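Local coordinates for protein nuclease (Salmonella phage SETP3, PDB 4QBN) that is a virus-type replication-repair (VRR-NUC) nuclease, which probably uses magnesium to cut phosphodiester bonds in nucleic acids, at residues I45-V50 and R72-F77. Numbering follows the deposited sequence.
With SO4 (sulfate ion), chain E.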
loop_
_atom_site.group_PDB
_atom_site.type_symbol
_atom_site.label_atom_id
_atom_site.label_comp_id
_atom_site.label_asym_id
_atom_site.label_seq_id
_atom_site.Cartn_x
_atom_site.Cartn_y
_atom_site.Cartn_z
ATOM N N ILE A 45 -2.810 -5.317 6.803
ATOM C CA ILE A 45 -2.809 -4.600 5.523
ATOM C C ILE A 45 -3.125 -5.628 4.429
ATOM O O ILE A 45 -2.408 -6.626 4.347
ATOM C CB ILE A 45 -1.410 -4.066 5.221
ATOM C CG1 ILE A 45 -0.843 -3.215 6.371
ATOM C CG2 ILE A 45 -1.412 -3.238 3.919
ATOM C CD1 ILE A 45 -1.656 -1.984 6.623
ATOM N N TRP A 46 -4.135 -5.386 3.613
ATOM C CA TRP A 46 -4.473 -6.345 2.520
ATOM C C TRP A 46 -4.397 -5.583 1.227
ATOM O O TRP A 46 -4.803 -4.413 1.164
ATOM C CB TRP A 46 -5.901 -6.878 2.652
ATOM C CG TRP A 46 -6.123 -7.928 3.756
ATOM C CD1 TRP A 46 -5.220 -8.368 4.677
ATOM C CD2 TRP A 46 -7.346 -8.590 4.029
ATOM N NE1 TRP A 46 -5.800 -9.349 5.504
ATOM C CE2 TRP A 46 -7.112 -9.499 5.107
ATOM C CE3 TRP A 46 -8.628 -8.540 3.417
ATOM C CZ2 TRP A 46 -8.106 -10.372 5.604
ATOM C CZ3 TRP A 46 -9.630 -9.431 3.920
ATOM C CH2 TRP A 46 -9.353 -10.313 4.995
ATOM N N PHE A 47 -3.938 -6.266 0.199
ATOM C CA PHE A 47 -3.972 -5.701 -1.141
ATOM C C PHE A 47 -4.943 -6.583 -1.877
ATOM O O PHE A 47 -4.784 -7.791 -1.889
ATOM C CB PHE A 47 -2.571 -5.822 -1.760
ATOM C CG PHE A 47 -1.559 -4.977 -1.020
ATOM C CD1 PHE A 47 -1.426 -3.625 -1.362
ATOM C CD2 PHE A 47 -0.782 -5.516 -0.025
ATOM C CE1 PHE A 47 -0.521 -2.831 -0.667
ATOM C CE2 PHE A 47 0.139 -4.735 0.696
ATOM C CZ PHE A 47 0.267 -3.360 0.346
ATOM N N VAL A 48 -5.938 -5.986 -2.487
ATOM C CA VAL A 48 -7.006 -6.801 -3.090
ATOM C C VAL A 48 -7.198 -6.460 -4.566
ATOM O O VAL A 48 -7.406 -5.302 -4.923
ATOM C CB VAL A 48 -8.341 -6.588 -2.327
ATOM C CG1 VAL A 48 -9.468 -7.398 -3.034
ATOM C CG2 VAL A 48 -8.153 -7.084 -0.899
ATOM N N GLU A 49 -7.160 -7.484 -5.439
ATOM C CA GLU A 49 -7.343 -7.255 -6.847
ATOM C C GLU A 49 -8.769 -7.686 -7.162
ATOM O O GLU A 49 -9.171 -8.720 -6.693
ATOM C CB GLU A 49 -6.351 -8.125 -7.631
ATOM C CG GLU A 49 -6.542 -7.982 -9.138
ATOM C CD GLU A 49 -5.887 -6.694 -9.744
ATOM O OE1 GLU A 49 -5.262 -5.908 -8.988
ATOM O OE2 GLU A 49 -6.043 -6.444 -10.971
ATOM N N VAL A 50 -9.539 -6.904 -7.908
ATOM C CA VAL A 50 -10.919 -7.277 -8.153
ATOM C C VAL A 50 -11.155 -7.565 -9.621
ATOM O O VAL A 50 -10.751 -6.761 -10.477
ATOM C CB VAL A 50 -11.871 -6.155 -7.692
ATOM C CG1 VAL A 50 -13.307 -6.574 -7.981
ATOM C CG2 VAL A 50 -11.642 -5.855 -6.231
ATOM N N ARG A 72 7.639 -11.777 -0.084
ATOM C CA ARG A 72 8.017 -10.998 1.097
ATOM C C ARG A 72 7.036 -11.069 2.210
ATOM O O ARG A 72 7.185 -10.380 3.208
ATOM C CB ARG A 72 8.241 -9.510 0.692
ATOM C CG ARG A 72 9.533 -9.460 -0.261
ATOM C CD ARG A 72 9.633 -8.172 -1.066
ATOM N NE ARG A 72 10.877 -8.068 -1.776
ATOM C CZ ARG A 72 11.057 -8.509 -3.004
ATOM N NH1 ARG A 72 10.066 -9.088 -3.629
ATOM N NH2 ARG A 72 12.211 -8.339 -3.609
ATOM N N GLY A 73 5.955 -11.821 2.033
ATOM C CA GLY A 73 5.046 -12.053 3.153
ATOM C C GLY A 73 3.807 -11.196 3.164
ATOM O O GLY A 73 3.009 -11.197 4.129
ATOM N N ALA A 74 3.617 -10.408 2.111
ATOM C CA ALA A 74 2.449 -9.497 2.134
ATOM C C ALA A 74 1.147 -10.239 1.785
ATOM O O ALA A 74 1.200 -11.313 1.180
ATOM C CB ALA A 74 2.681 -8.300 1.128
ATOM N N ASN A 75 -0.015 -9.685 2.164
ATOM C CA ASN A 75 -1.322 -10.329 1.925
ATOM C C ASN A 75 -1.891 -9.806 0.634
ATOM O O ASN A 75 -2.192 -8.631 0.544
ATOM C CB ASN A 75 -2.307 -9.927 3.054
ATOM C CG ASN A 75 -1.864 -10.439 4.418
ATOM O OD1 ASN A 75 -1.561 -11.611 4.521
ATOM N ND2 ASN A 75 -1.792 -9.561 5.457
ATOM N N VAL A 76 -2.043 -10.660 -0.391
ATOM C CA VAL A 76 -2.576 -10.171 -1.658
ATOM C C VAL A 76 -3.646 -11.157 -2.067
ATOM O O VAL A 76 -3.383 -12.364 -2.136
ATOM C CB VAL A 76 -1.489 -10.186 -2.738
ATOM C CG1 VAL A 76 -2.091 -9.741 -4.032
ATOM C CG2 VAL A 76 -0.291 -9.292 -2.302
ATOM N N PHE A 77 -4.828 -10.664 -2.353
ATOM C CA PHE A 77 -5.977 -11.567 -2.611
ATOM C C PHE A 77 -6.637 -11.155 -3.869
ATOM O O PHE A 77 -6.604 -10.006 -4.200
ATOM C CB PHE A 77 -7.001 -11.440 -1.483
ATOM C CG PHE A 77 -6.422 -11.806 -0.158
ATOM C CD1 PHE A 77 -6.029 -13.118 0.106
ATOM C CD2 PHE A 77 -6.223 -10.831 0.814
ATOM C CE1 PHE A 77 -5.455 -13.473 1.329
ATOM C CE2 PHE A 77 -5.686 -11.195 2.049
ATOM C CZ PHE A 77 -5.304 -12.508 2.295
HETATM S S SO4 E . 11.681 -10.450 -6.766
HETATM O O1 SO4 E . 11.667 -10.889 -8.165
HETATM O O2 SO4 E . 10.962 -9.181 -6.600
HETATM O O3 SO4 E . 11.100 -11.510 -5.942
HETATM O O4 SO4 E . 13.054 -10.214 -6.336
HETATM O O HOH W 1 0.229 -7.157 3.566
#
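Where the parallel pairing of 45-50 and 72-77 frays, a side chain and a water stand in for a backbone bond. The carbonyl O of Ile45 takes the amide ND2 of Asn75 at 3.2 Å, above the carbonyl plane. A water also donates to Ile45 O and accepts a hydrogen bond from the backbone N-H of Asn75. CG of Asn75 lies beside its own backbone N (chi1 -64°), so the amide reaches back to Ile45. Beyond this point the ladder is regular. Backbone hydrogen bonds run from Phe47 N to Asn75 O (3.0 Å) and from Phe77 N to Phe47 O. The next, from Glu49 N to Phe77 O (2.9 Å), is the straightest at 170°. On one sheet face the ring edge of Phe77 meets the face of Trp46 in a T-shaped pair, planes 70° apart. CE2 of Phe77 touches CD2 of Trp46 at 3.7 Å. On the other face CB of Phe47 rests on CG2 of Val76 at 4.2 Å. This is the strand pairing of a right-handed beta-alpha-beta crossover through helix 60-71, which a Schellman motif ends at Gly73. Phe69 of that helix packs on Phe47 and Val76. Leu88 and Tyr92 of helix 82-92 cover Trp46 and Phe77, while strand 36-40 flanks 45-50 on its other side.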